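Lin1840 protein (Listeria innocua serovar 6a, PDB 4ZOC) probably hydrolyses terminal, non-reducing beta-D-glucosyl residues with release of beta-D-glucose, as a family 3 glycosidase involved in beta-1,2-glucan metabolism. Local coordinates at residues V121-D129 and E181-C189; S374-L385 and A516-W526. The protein carries 2 engineered substitutions. All coordinates share one frame; numbering follows the deposited sequence.

Contact 1. Residues V121-D129 and E181-C189; sequences VSALEATAD and ENLEQMAAC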
ATOM      1  N   VAL A 121      17.181 -32.146  -6.609  1.00  9.83           N
ATOM      2  CA  VAL A 121      18.615 -32.008  -6.540  1.00  9.63           C
ATOM      3  C   VAL A 121      19.054 -31.386  -5.206  1.00  8.85           C
ATOM      4  O   VAL A 121      20.021 -31.809  -4.583  1.00  9.30           O
ATOM      5  CB  VAL A 121      19.182 -31.251  -7.736  1.00  9.80           C
ATOM      6  CG1 VAL A 121      20.644 -30.957  -7.561  1.00 10.16           C
ATOM      7  CG2 VAL A 121      18.941 -31.999  -9.023  1.00 11.72           C
ATOM      8  N   SER A 122      18.346 -30.366  -4.775  1.00  9.64           N
ATOM      9  CA  SER A 122      18.623 -29.680  -3.545  1.00  7.35           C
ATOM     10  C   SER A 122      18.628 -30.696  -2.404  1.00  7.78           C
ATOM     11  O   SER A 122      19.528 -30.695  -1.578  1.00  8.06           O
ATOM     12  CB  SER A 122      17.529 -28.676  -3.300  1.00  6.58           C
ATOM     13  OG  SER A 122      17.613 -27.568  -4.235  1.00  7.68           O
ATOM     14  N   ALA A 123      17.580 -31.522  -2.364  1.00  7.86           N
ATOM     15  CA  ALA A 123      17.455 -32.543  -1.304  1.00  8.75           C
ATOM     16  C   ALA A 123      18.519 -33.630  -1.409  1.00  7.05           C
ATOM     17  O   ALA A 123      19.040 -34.042  -0.401  1.00  6.81           O
ATOM     18  CB  ALA A 123      16.084 -33.174  -1.285  1.00  8.84           C
ATOM     19  N   LEU A 124      18.854 -34.038  -2.628  1.00  8.19           N
ATOM     20  CA  LEU A 124      19.935 -35.025  -2.826  1.00  7.77           C
ATOM     21  C   LEU A 124      21.223 -34.520  -2.169  1.00  8.31           C
ATOM     22  O   LEU A 124      21.912 -35.235  -1.440  1.00  9.01           O
ATOM     23  CB  LEU A 124      20.113 -35.220  -4.377  1.00  7.80           C
ATOM     24  CG  LEU A 124      21.383 -36.004  -4.763  1.00 10.14           C
ATOM     25  CD1 LEU A 124      21.167 -37.480  -4.493  1.00 10.86           C
ATOM     26  CD2 LEU A 124      21.758 -35.718  -6.182  1.00 11.05           C
ATOM     27  N   GLU A 125      21.542 -33.266  -2.443  1.00  8.57           N
ATOM     28  CA  GLU A 125      22.748 -32.645  -1.903  1.00  8.49           C
ATOM     29  C   GLU A 125      22.707 -32.304  -0.423  1.00  8.39           C
ATOM     30  O   GLU A 125      23.665 -32.579   0.304  1.00 10.85           O
ATOM     31  CB  GLU A 125      23.081 -31.380  -2.737  1.00  8.73           C
ATOM     32  CG  GLU A 125      23.443 -31.710  -4.196  1.00  9.87           C
ATOM     33  CD  GLU A 125      23.968 -30.522  -4.936  1.00  9.29           C
ATOM     34  OE1 GLU A 125      23.715 -29.372  -4.487  1.00 10.62           O
ATOM     35  OE2 GLU A 125      24.650 -30.724  -5.986  1.00 10.40           O
ATOM     36  N   ALA A 126      21.564 -31.754   0.024  1.00  8.09           N
ATOM     37  CA  ALA A 126      21.403 -31.297   1.376  1.00  9.21           C
ATOM     38  C   ALA A 126      21.415 -32.518   2.296  1.00  8.14           C
ATOM     39  O   ALA A 126      22.065 -32.465   3.356  1.00  7.52           O
ATOM     40  CB  ALA A 126      20.099 -30.537   1.553  1.00  9.85           C
ATOM     41  N   THR A 127      20.764 -33.605   1.884  1.00  7.72           N
ATOM     42  CA  THR A 127      20.817 -34.835   2.725  1.00  8.73           C
ATOM     43  C   THR A 127      22.202 -35.405   2.776  1.00  9.07           C
ATOM     44  O   THR A 127      22.582 -35.990   3.784  1.00  9.49           O
ATOM     45  CB  THR A 127      19.779 -35.871   2.264  1.00  8.45           C
ATOM     46  OG1 THR A 127      19.992 -36.242   0.883  1.00 10.38           O
ATOM     47  CG2 THR A 127      18.351 -35.324   2.448  1.00 10.25           C
ATOM     48  N   ALA A 128      22.940 -35.314   1.665  1.00  9.15           N
ATOM     49  CA  ALA A 128      24.327 -35.786   1.630  1.00  8.99           C
ATOM     50  C   ALA A 128      25.203 -35.035   2.605  1.00 10.94           C
ATOM     51  O   ALA A 128      26.184 -35.626   3.102  1.00 13.45           O
ATOM     52  CB  ALA A 128      24.874 -35.730   0.213  1.00  9.29           C
ATOM     53  N   ASP A 129      24.801 -33.801   2.989  1.00  9.59           N
ATOM     54  CA  ASP A 129      25.587 -33.025   3.914  1.00 11.74           C
ATOM     55  C   ASP A 129      24.944 -32.997   5.314  1.00 11.42           C
ATOM     56  O   ASP A 129      25.290 -32.183   6.136  1.00 17.34           O
ATOM     57  CB  ASP A 129      25.826 -31.614   3.333  1.00 11.26           C
ATOM     58  CG  ASP A 129      27.224 -31.132   3.529  1.00 12.71           C
ATOM     59  OD1 ASP A 129      28.118 -31.948   3.864  1.00 13.10           O
ATOM     60  OD2 ASP A 129      27.452 -29.930   3.349  1.00 13.32           O
ATOM     61  N   GLU A 181      12.587 -43.900   4.972  1.00 13.66           N
ATOM     62  CA  GLU A 181      13.248 -44.865   4.054  1.00 14.99           C
ATOM     63  C   GLU A 181      13.966 -44.193   2.899  1.00 13.54           C
ATOM     64  O   GLU A 181      14.966 -44.667   2.465  1.00 17.84           O
ATOM     65  CB  GLU A 181      12.194 -45.819   3.411  1.00 18.82           C
ATOM     66  CG  GLU A 181      11.316 -46.646   4.350  1.00 22.94           C
ATOM     67  CD  GLU A 181      10.216 -47.436   3.614  1.00 30.19           C
ATOM     68  OE1 GLU A 181      10.128 -47.385   2.364  1.00 25.15           O
ATOM     69  OE2 GLU A 181       9.390 -48.111   4.289  1.00 29.77           O
ATOM     70  N   ASN A 182      13.401 -43.106   2.369  1.00 12.99           N
ATOM     71  CA  ASN A 182      13.928 -42.396   1.257  1.00 12.83           C
ATOM     72  C   ASN A 182      14.863 -41.279   1.793  1.00 12.54           C
ATOM     73  O   ASN A 182      14.471 -40.115   1.898  1.00 12.22           O
ATOM     74  CB  ASN A 182      12.761 -41.753   0.447  1.00 13.97           C
ATOM     75  CG  ASN A 182      11.795 -42.770  -0.137  1.00 16.30           C
ATOM     76  OD1 ASN A 182      10.613 -42.485  -0.444  1.00 17.42           O
ATOM     77  ND2 ASN A 182      12.259 -43.959  -0.254  1.00 15.97           N
ATOM     78  N   LEU A 183      16.116 -41.631   2.070  1.00 10.46           N
ATOM     79  CA  LEU A 183      17.030 -40.740   2.765  1.00 12.18           C
ATOM     80  C   LEU A 183      17.774 -39.747   1.895  1.00 10.29           C
ATOM     81  O   LEU A 183      18.615 -38.973   2.420  1.00 11.89           O
ATOM     82  CB  LEU A 183      18.041 -41.575   3.582  1.00 12.77           C
ATOM     83  CG  LEU A 183      17.450 -42.653   4.523  1.00 14.88           C
ATOM     84  CD1 LEU A 183      18.506 -43.221   5.448  1.00 15.71           C
ATOM     85  CD2 LEU A 183      16.227 -42.167   5.316  1.00 15.62           C
ATOM     86  N   GLU A 184      17.401 -39.685   0.623  1.00 11.19           N
ATOM     87  CA  GLU A 184      17.870 -38.601  -0.291  1.00 11.64           C
ATOM     88  C   GLU A 184      16.812 -37.499  -0.501  1.00 11.87           C
ATOM     89  O   GLU A 184      17.093 -36.474  -1.120  1.00 10.34           O
ATOM     90  CB  GLU A 184      18.213 -39.134  -1.688  1.00 12.04           C
ATOM     91  CG  GLU A 184      19.435 -40.054  -1.681  1.00 14.44           C
ATOM     92  CD  GLU A 184      19.716 -40.691  -3.043  1.00 19.86           C
ATOM     93  OE1 GLU A 184      19.041 -40.315  -4.062  1.00 20.26           O
ATOM     94  OE2 GLU A 184      20.632 -41.560  -3.095  1.00 19.76           O
ATOM     95  N   GLN A 185      15.620 -37.750   0.009  1.00 11.22           N
ATOM     96  CA  GLN A 185      14.558 -36.729   0.186  1.00 11.51           C
ATOM     97  C   GLN A 185      14.598 -36.187   1.597  1.00 11.67           C
ATOM     98  O   GLN A 185      15.186 -36.788   2.510  1.00  8.94           O
ATOM     99  CB  GLN A 185      13.201 -37.386   0.022  1.00 14.08           C
ATOM    100  CG  GLN A 185      12.987 -38.235  -1.188  1.00 19.15           C
ATOM    101  CD  GLN A 185      13.095 -37.535  -2.462  1.00 20.67           C
ATOM    102  OE1 GLN A 185      13.337 -38.182  -3.462  1.00 33.09           O
ATOM    103  NE2 GLN A 185      12.950 -36.209  -2.480  1.00 24.87           N
ATOM    104  N   MET A 186      13.971 -35.023   1.803  1.00 11.60           N
ATOM    105  CA  MET A 186      14.014 -34.358   3.097  1.00  9.71           C
ATOM    106  C   MET A 186      12.660 -33.696   3.372  1.00 10.00           C
ATOM    107  O   MET A 186      11.837 -33.535   2.466  1.00 11.54           O
ATOM    108  CB  MET A 186      15.118 -33.310   3.103  1.00  9.54           C
ATOM    109  CG  MET A 186      14.881 -32.069   2.245  1.00 10.84           C
ATOM    110  SD  MET A 186      16.352 -31.069   2.002  1.00 11.38           S
ATOM    111  CE  MET A 186      16.920 -30.791   3.649  1.00 10.06           C
ATOM    112  N   ALA A 187      12.429 -33.309   4.618  1.00  9.49           N
ATOM    113  CA  ALA A 187      11.218 -32.574   4.969  1.00  7.62           C
ATOM    114  C   ALA A 187      11.296 -31.130   4.467  1.00  7.78           C
ATOM    115  O   ALA A 187      12.325 -30.447   4.572  1.00  7.61           O
ATOM    116  CB  ALA A 187      10.975 -32.599   6.433  1.00  7.67           C
ATOM    117  N   ALA A 188      10.146 -30.664   3.983  1.00  8.46           N
ATOM    118  CA  ALA A 188       9.955 -29.275   3.602  1.00  8.26           C
ATOM    119  C   ALA A 188       9.250 -28.524   4.712  1.00  9.29           C
ATOM    120  O   ALA A 188       8.494 -29.106   5.453  1.00 10.05           O
ATOM    121  CB  ALA A 188       9.163 -29.223   2.297  1.00  8.76           C
ATOM    122  N   CYS A 189       9.502 -27.218   4.813  1.00  9.02           N
ATOM    123  CA  CYS A 189       8.885 -26.332   5.732  1.00  9.21           C
ATOM    124  C   CYS A 189       8.366 -25.110   4.941  1.00  8.81           C
ATOM    125  O   CYS A 189       9.127 -24.295   4.456  1.00  9.32           O
ATOM    126  CB  CYS A 189       9.887 -25.821   6.754  1.00  9.65           C
ATOM    127  SG  CYS A 189       9.255 -24.699   7.971  1.00  9.59           S
TER
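The helix ending at Ala128 lies against the type I turn Asn182-Gln185, with Leu124 CA 4.8 Å from Glu184 CA and no hydrogen bond crossing between the two segments. Met186, Thr127 and Glu184 carry much of the packing. The Met186 side chain leaves its backbone with CG between N and the carbonyl carbon (chi1 70°) and bends at its thioether, which lays it along the helix: CG meets Ala123 CB at 3.9 Å, and SD and CE both rest on Ala126 CB. Thr127 sits over two carbonyls, CB 3.3 Å from Leu183 O and CG2 3.5 Å from Gln185 O. Its hydroxyl is directed back into the helix, where OG1 donates to Ala123 O at 2.7 Å; that carbonyl also accepts from Thr127 N, and OG1 has a further partner in Arg354. At the solvent side Leu124 and the extended Glu184 run side by side, Leu124 CD1 reaching Glu184 OE1 at 3.6 Å. Gln185 starts away from the helix at CB, and its NE2 donates to Tyr172 O. Helix 112-128 thus packs against the loop entering strand 187-193 at its N-terminal end, within the (beta/alpha)8 barrel.

Contact 2. Residues S374-L385 and A516-W526; sequences SAVLLENKSRLL and AESSDALLELW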
ATOM      1  N   SER A 374      13.979 -20.264 -17.215  1.00  9.22           N
ATOM      2  CA  SER A 374      13.560 -19.209 -16.279  1.00  9.02           C
ATOM      3  C   SER A 374      13.872 -17.770 -16.745  1.00  8.74           C
ATOM      4  O   SER A 374      13.227 -16.808 -16.315  1.00 10.85           O
ATOM      5  CB  SER A 374      14.282 -19.417 -14.964  1.00  8.97           C
ATOM      6  OG  SER A 374      13.889 -20.618 -14.375  1.00  9.82           O
ATOM      7  N   ALA A 375      14.834 -17.634 -17.625  1.00  8.49           N
ATOM      8  CA  ALA A 375      15.186 -16.303 -18.174  1.00  7.69           C
ATOM      9  C   ALA A 375      14.023 -15.785 -19.024  1.00  7.74           C
ATOM     10  O   ALA A 375      13.275 -16.596 -19.639  1.00  7.19           O
ATOM     11  CB  ALA A 375      16.431 -16.361 -18.998  1.00  7.04           C
ATOM     12  N   VAL A 376      13.918 -14.460 -19.136  1.00  7.86           N
ATOM     13  CA  VAL A 376      12.782 -13.844 -19.848  1.00  7.55           C
ATOM     14  C   VAL A 376      13.317 -12.852 -20.841  1.00  7.98           C
ATOM     15  O   VAL A 376      14.025 -11.915 -20.521  1.00  6.95           O
ATOM     16  CB  VAL A 376      11.769 -13.130 -18.945  1.00  7.85           C
ATOM     17  CG1 VAL A 376      10.605 -12.608 -19.784  1.00  9.61           C
ATOM     18  CG2 VAL A 376      11.310 -14.039 -17.830  1.00  8.06           C
ATOM     19  N   LEU A 377      13.058 -13.161 -22.093  1.00  9.68           N
ATOM     20  CA  LEU A 377      13.432 -12.251 -23.162  1.00  9.47           C
ATOM     21  C   LEU A 377      12.436 -11.160 -23.228  1.00  8.44           C
ATOM     22  O   LEU A 377      11.261 -11.400 -23.519  1.00  9.26           O
ATOM     23  CB  LEU A 377      13.524 -13.001 -24.514  1.00  7.74           C
ATOM     24  CG  LEU A 377      14.047 -12.119 -25.696  1.00  7.05           C
ATOM     25  CD1 LEU A 377      15.481 -11.596 -25.543  1.00  6.71           C
ATOM     26  CD2 LEU A 377      13.902 -12.882 -27.022  1.00  7.21           C
ATOM     27  N   LEU A 378      12.868  -9.945 -22.969  1.00  8.23           N
ATOM     28  CA  LEU A 378      11.906  -8.800 -22.828  1.00  7.95           C
ATOM     29  C   LEU A 378      11.836  -7.907 -24.067  1.00  9.12           C
ATOM     30  O   LEU A 378      10.757  -7.314 -24.399  1.00  9.41           O
ATOM     31  CB  LEU A 378      12.313  -7.967 -21.622  1.00  8.55           C
ATOM     32  CG  LEU A 378      12.155  -8.624 -20.247  1.00  7.80           C
ATOM     33  CD1 LEU A 378      12.673  -7.694 -19.201  1.00  8.97           C
ATOM     34  CD2 LEU A 378      10.700  -8.998 -20.062  1.00  8.87           C
ATOM     35  N   GLU A 379      12.954  -7.799 -24.766  1.00  8.56           N
ATOM     36  CA  GLU A 379      13.066  -7.041 -26.072  1.00  7.70           C
ATOM     37  C   GLU A 379      14.005  -7.779 -27.012  1.00  8.42           C
ATOM     38  O   GLU A 379      15.002  -8.372 -26.569  1.00  8.67           O
ATOM     39  CB  GLU A 379      13.604  -5.585 -25.935  1.00  8.44           C
ATOM     40  CG  GLU A 379      12.784  -4.666 -25.026  1.00 11.49           C
ATOM     41  CD  GLU A 379      11.403  -4.306 -25.552  1.00 12.09           C
ATOM     42  OE1 GLU A 379      11.131  -4.506 -26.783  1.00 13.02           O
ATOM     43  OE2 GLU A 379      10.629  -3.805 -24.692  1.00 11.52           O
ATOM     44  N   ASN A 380      13.706  -7.713 -28.300  1.00  9.20           N
ATOM     45  CA  ASN A 380      14.631  -8.224 -29.344  1.00  8.42           C
ATOM     46  C   ASN A 380      14.191  -7.589 -30.619  1.00 12.91           C
ATOM     47  O   ASN A 380      13.414  -8.158 -31.400  1.00 16.71           O
ATOM     48  CB  ASN A 380      14.541  -9.719 -29.440  1.00  9.24           C
ATOM     49  CG  ASN A 380      15.612 -10.326 -30.344  1.00  8.70           C
ATOM     50  OD1 ASN A 380      16.628  -9.716 -30.617  1.00  9.83           O
ATOM     51  ND2 ASN A 380      15.359 -11.524 -30.800  1.00  8.86           N
ATOM     52  N   LYS A 381      14.662  -6.380 -30.761  1.00 15.51           N
ATOM     53  CA  LYS A 381      14.366  -5.499 -31.928  1.00 17.58           C
ATOM     54  C   LYS A 381      15.223  -5.941 -33.120  1.00 19.58           C
ATOM     55  O   LYS A 381      16.422  -6.165 -33.003  1.00 23.63           O
ATOM     56  CB  LYS A 381      14.608  -4.066 -31.509  1.00 19.33           C
ATOM     57  CG  LYS A 381      13.690  -3.670 -30.323  1.00 18.57           C
ATOM     58  CD  LYS A 381      13.827  -2.193 -29.929  1.00 25.23           C
ATOM     59  CE  LYS A 381      14.078  -2.005 -28.428  1.00 25.30           C
ATOM     60  NZ  LYS A 381      14.575  -0.614 -28.177  1.00 21.15           N
ATOM     61  N   SER A 382      14.606  -6.129 -34.262  1.00 20.65           N
ATOM     62  CA  SER A 382      15.386  -6.416 -35.481  1.00 27.92           C
ATOM     63  C   SER A 382      16.123  -7.756 -35.505  1.00 23.92           C
ATOM     64  O   SER A 382      17.044  -7.935 -36.279  1.00 19.09           O
ATOM     65  CB  SER A 382      16.403  -5.280 -35.727  1.00 37.92           C
ATOM     66  OG  SER A 382      15.698  -4.088 -35.981  1.00 47.92           O
ATOM     67  N   ARG A 383      15.671  -8.713 -34.704  1.00 25.28           N
ATOM     68  CA  ARG A 383      16.242 -10.049 -34.683  1.00 26.54           C
ATOM     69  C   ARG A 383      17.728 -10.001 -34.417  1.00 19.72           C
ATOM     70  O   ARG A 383      18.497 -10.793 -34.990  1.00 22.05           O
ATOM     71  CB  ARG A 383      15.887 -10.816 -35.982  1.00 37.56           C
ATOM     72  CG  ARG A 383      14.405 -11.195 -36.080  1.00 39.39           C
ATOM     73  CD  ARG A 383      14.124 -12.192 -37.192  1.00 55.40           C
ATOM     74  NE  ARG A 383      12.840 -12.876 -36.962  1.00 68.69           N
ATOM     75  CZ  ARG A 383      11.641 -12.322 -37.144  1.00 68.24           C
ATOM     76  NH1 ARG A 383      11.519 -11.066 -37.574  1.00 70.78           N
ATOM     77  NH2 ARG A 383      10.558 -13.027 -36.898  1.00 65.69           N
ATOM     78  N   LEU A 384      18.145  -9.051 -33.566  1.00 16.06           N
ATOM     79  CA  LEU A 384      19.535  -9.050 -33.061  1.00 14.84           C
ATOM     80  C   LEU A 384      19.952 -10.436 -32.462  1.00 13.56           C
ATOM     81  O   LEU A 384      20.967 -11.050 -32.831  1.00 13.32           O
ATOM     82  CB  LEU A 384      19.767  -7.968 -31.987  1.00 12.48           C
ATOM     83  CG  LEU A 384      21.204  -7.918 -31.387  1.00 12.02           C
ATOM     84  CD1 LEU A 384      22.263  -7.782 -32.449  1.00 14.44           C
ATOM     85  CD2 LEU A 384      21.408  -6.772 -30.421  1.00 13.44           C
ATOM     86  N   LEU A 385      19.148 -10.928 -31.555  1.00 12.20           N
ATOM     87  CA  LEU A 385      19.278 -12.298 -31.065  1.00 10.24           C
ATOM     88  C   LEU A 385      18.518 -13.316 -31.870  1.00 10.86           C
ATOM     89  O   LEU A 385      17.387 -13.040 -32.318  1.00 12.47           O
ATOM     90  CB  LEU A 385      18.755 -12.399 -29.589  1.00  9.65           C
ATOM     91  CG  LEU A 385      19.452 -11.398 -28.665  1.00  9.80           C
ATOM     92  CD1 LEU A 385      18.868 -11.592 -27.270  1.00 10.65           C
ATOM     93  CD2 LEU A 385      20.936 -11.605 -28.677  1.00 14.21           C
ATOM     94  N   ALA A 516      15.406  -0.630 -21.850  1.00  9.41           N
ATOM     95  CA  ALA A 516      14.756  -1.118 -23.056  1.00 11.07           C
ATOM     96  C   ALA A 516      14.907  -0.105 -24.174  1.00 12.52           C
ATOM     97  O   ALA A 516      15.113  -0.470 -25.341  1.00 18.65           O
ATOM     98  CB  ALA A 516      13.290  -1.359 -22.812  1.00 10.50           C
ATOM     99  N   GLU A 517      14.760   1.151 -23.816  1.00 12.59           N
ATOM    100  CA  GLU A 517      14.929   2.236 -24.829  1.00 16.55           C
ATOM    101  C   GLU A 517      16.399   2.535 -25.288  1.00 17.16           C
ATOM    102  O   GLU A 517      16.605   3.233 -26.280  1.00 21.08           O
ATOM    103  CB  GLU A 517      14.225   3.498 -24.333  1.00 20.04           C
ATOM    104  CG  GLU A 517      12.700   3.277 -24.351  1.00 23.21           C
ATOM    105  CD  GLU A 517      11.855   4.423 -23.832  1.00 24.66           C
ATOM    106  OE1 GLU A 517      12.442   5.481 -23.449  1.00 26.81           O
ATOM    107  OE2 GLU A 517      10.581   4.211 -23.792  1.00 30.19           O
ATOM    108  N   SER A 518      17.394   2.114 -24.533  1.00 13.79           N
ATOM    109  CA  SER A 518      18.770   2.391 -24.801  1.00 14.54           C
ATOM    110  C   SER A 518      19.457   1.162 -25.453  1.00 15.54           C
ATOM    111  O   SER A 518      20.689   1.171 -25.669  1.00 18.79           O
ATOM    112  CB  SER A 518      19.468   2.658 -23.479  1.00 14.88           C
ATOM    113  OG  SER A 518      19.342   4.004 -22.960  1.00 20.14           O
ATOM    114  N   SER A 519      18.704   0.108 -25.753  1.00 11.00           N
ATOM    115  CA  SER A 519      19.303  -1.120 -26.293  1.00 12.16           C
ATOM    116  C   SER A 519      18.382  -1.724 -27.354  1.00 10.63           C
ATOM    117  O   SER A 519      17.216  -1.328 -27.464  1.00 11.41           O
ATOM    118  CB  SER A 519      19.544  -2.143 -25.165  1.00 10.59           C
ATOM    119  OG  SER A 519      18.328  -2.535 -24.508  1.00 11.12           O
ATOM    120  N   ASP A 520      18.900  -2.686 -28.115  1.00 10.51           N
ATOM    121  CA  ASP A 520      18.156  -3.383 -29.109  1.00 11.31           C
ATOM    122  C   ASP A 520      17.532  -4.654 -28.610  1.00 11.79           C
ATOM    123  O   ASP A 520      16.553  -5.098 -29.148  1.00 15.49           O
ATOM    124  CB  ASP A 520      19.074  -3.709 -30.302  1.00 13.21           C
ATOM    125  CG  ASP A 520      19.688  -2.440 -30.902  1.00 14.97           C
ATOM    126  OD1 ASP A 520      18.948  -1.704 -31.483  1.00 20.10           O
ATOM    127  OD2 ASP A 520      20.809  -2.041 -30.648  1.00 15.74           O
ATOM    128  N   ALA A 521      18.142  -5.275 -27.608  1.00 10.22           N
ATOM    129  CA  ALA A 521      17.627  -6.448 -26.950  1.00  9.80           C
ATOM    130  C   ALA A 521      17.873  -6.407 -25.480  1.00  8.61           C
ATOM    131  O   ALA A 521      18.791  -5.719 -24.958  1.00 10.38           O
ATOM    132  CB  ALA A 521      18.200  -7.779 -27.528  1.00  8.51           C
ATOM    133  N   LEU A 522      16.981  -7.062 -24.773  1.00  8.57           N
ATOM    134  CA  LEU A 522      16.945  -7.005 -23.267  1.00  7.24           C
ATOM    135  C   LEU A 522      16.513  -8.377 -22.745  1.00  6.72           C
ATOM    136  O   LEU A 522      15.444  -8.876 -23.069  1.00  7.80           O
ATOM    137  CB  LEU A 522      15.996  -5.909 -22.728  1.00  7.74           C
ATOM    138  CG  LEU A 522      15.752  -5.953 -21.240  1.00  8.15           C
ATOM    139  CD1 LEU A 522      17.057  -5.680 -20.540  1.00 10.85           C
ATOM    140  CD2 LEU A 522      14.738  -4.850 -20.857  1.00  8.44           C
ATOM    141  N   LEU A 523      17.457  -9.028 -22.071  1.00  5.66           N
ATOM    142  CA  LEU A 523      17.320 -10.402 -21.566  1.00  6.29           C
ATOM    143  C   LEU A 523      17.463 -10.410 -20.023  1.00  7.65           C
ATOM    144  O   LEU A 523      18.495 -10.011 -19.443  1.00  8.97           O
ATOM    145  CB  LEU A 523      18.366 -11.295 -22.223  1.00  6.91           C
ATOM    146  CG  LEU A 523      18.310 -12.832 -21.847  1.00  6.98           C
ATOM    147  CD1 LEU A 523      16.976 -13.449 -22.214  1.00  7.06           C
ATOM    148  CD2 LEU A 523      19.526 -13.578 -22.416  1.00  8.51           C
ATOM    149  N   GLU A 524      16.378 -10.812 -19.380  1.00  6.35           N
ATOM    150  CA  GLU A 524      16.279 -10.880 -17.941  1.00  6.85           C
ATOM    151  C   GLU A 524      16.701 -12.252 -17.458  1.00  5.96           C
ATOM    152  O   GLU A 524      15.988 -13.250 -17.663  1.00  7.86           O
ATOM    153  CB  GLU A 524      14.846 -10.527 -17.522  1.00  7.79           C
ATOM    154  CG  GLU A 524      14.545 -10.815 -16.030  1.00  8.45           C
ATOM    155  CD  GLU A 524      15.303  -9.917 -15.083  1.00  8.58           C
ATOM    156  OE1 GLU A 524      16.536 -10.196 -14.854  1.00  7.01           O
ATOM    157  OE2 GLU A 524      14.690  -8.939 -14.606  1.00  6.80           O
ATOM    158  N   LEU A 525      17.895 -12.312 -16.907  1.00  5.93           N
ATOM    159  CA  LEU A 525      18.483 -13.590 -16.411  1.00  8.02           C
ATOM    160  C   LEU A 525      18.214 -13.820 -14.962  1.00  7.86           C
ATOM    161  O   LEU A 525      18.511 -14.936 -14.487  1.00  8.77           O
ATOM    162  CB  LEU A 525      20.005 -13.630 -16.580  1.00  8.29           C
ATOM    163  CG  LEU A 525      20.198 -13.811 -18.064  1.00 10.18           C
ATOM    164  CD1 LEU A 525      21.087 -12.810 -18.714  1.00 13.76           C
ATOM    165  CD2 LEU A 525      20.182 -15.162 -18.663  1.00  8.01           C
ATOM    166  N   TRP A 526      17.692 -12.799 -14.254  1.00  6.76           N
ATOM    167  CA  TRP A 526      17.544 -12.838 -12.787  1.00  5.85           C
ATOM    168  C   TRP A 526      18.927 -13.225 -12.175  1.00  6.96           C
ATOM    169  O   TRP A 526      19.971 -12.695 -12.573  1.00  8.52           O
ATOM    170  CB  TRP A 526      16.451 -13.795 -12.391  1.00  5.37           C
ATOM    171  CG  TRP A 526      15.093 -13.429 -12.957  1.00  5.20           C
ATOM    172  CD1 TRP A 526      14.381 -14.097 -13.910  1.00  6.25           C
ATOM    173  CD2 TRP A 526      14.241 -12.380 -12.481  1.00  6.08           C
ATOM    174  NE1 TRP A 526      13.130 -13.485 -14.081  1.00  6.69           N
ATOM    175  CE2 TRP A 526      13.014 -12.459 -13.191  1.00  6.48           C
ATOM    176  CE3 TRP A 526      14.372 -11.402 -11.485  1.00  7.33           C
ATOM    177  CZ2 TRP A 526      11.944 -11.518 -12.977  1.00  6.06           C
ATOM    178  CZ3 TRP A 526      13.289 -10.520 -11.250  1.00  7.44           C
ATOM    179  CH2 TRP A 526      12.103 -10.599 -11.998  1.00  6.86           C
TER
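Leu378 and Leu522 meet at the apolar centre, their side chains crossing at a slant with Leu378 CD1 3.9 Å from Leu522 CD2. The same methyl touches Glu524 CB, and Glu379 CB and CG lie against Leu522 CB. Across the sheet, Leu377 and Leu523 cross at about a right angle, CD1 to CD1 at 4.1 Å, while Ala375 CB packs on Leu525 CD2 and Ala521 CB on Leu385 CD1. Between these layers strands 376-380 and 521-524 run antiparallel, their axes at 174°. Val376 and Glu524 form a hydrogen-bonded pair; beyond it Leu378 N and Glu379 N both donate to Leu522 O, the first nearly along the carbonyl axis and the second on a lone pair. This doubly gripped oxygen marks a classic beta bulge, after which Leu522 N returns to Glu379 O from above the carbonyl plane. At one end, Glu524 CG lies 3.5 Å above one face of the Trp526 ring, offset toward the rim, and its OE1 accepts from Trp526 N. Ser374 O lies at the ring edge, 3.8 Å from Trp526 CD1; it and Trp526 NE1 are buried with no partner in the model. At the other, Asn380 ties the loop back on itself: OD1 accepts from Leu385 N and ND2 donates to Leu385 O. Lys381 forms the polar edge. Its N bonds Asp520 O, and the side chain passes that carbonyl and bends at chi3 (-129°), Lys381 NZ donating to Ser519 O (2.8 Å) and Ala516 O (2.9 Å). The ammonium joins Ala516 in the last helical turn to Ser519 in the following loop; a positive charge there would probably suit the helix C-terminus. The pairing adds strand 376-380 as an antiparallel edge, with one bulge, to the otherwise parallel sheet of the family 3 C-terminal domain.

Contact 1 belongs to the N-terminal TIM-barrel domain and contact 2 to the C-terminal domain of the family 3 fold; their centres lie 37 Å apart, their nearest atoms about 13 Å, and they do not touch. Contact 1 sets a helix against a turn and is partly buried, relying on thioether, methyl and carbonyl packing without a cross-segment hydrogen bond. Contact 2 is mostly buried, covers more than twice the surface (797 against 336 Å²) and combines strand-to-strand hydrogen bonds with leucines on both sheet faces. Polar ends differ accordingly: Thr127 bonds within its own helix and to Arg354, outside both segments, whereas Lys381 binds carbonyls of the opposite segment. Both lie away from the glucose and magnesium sites.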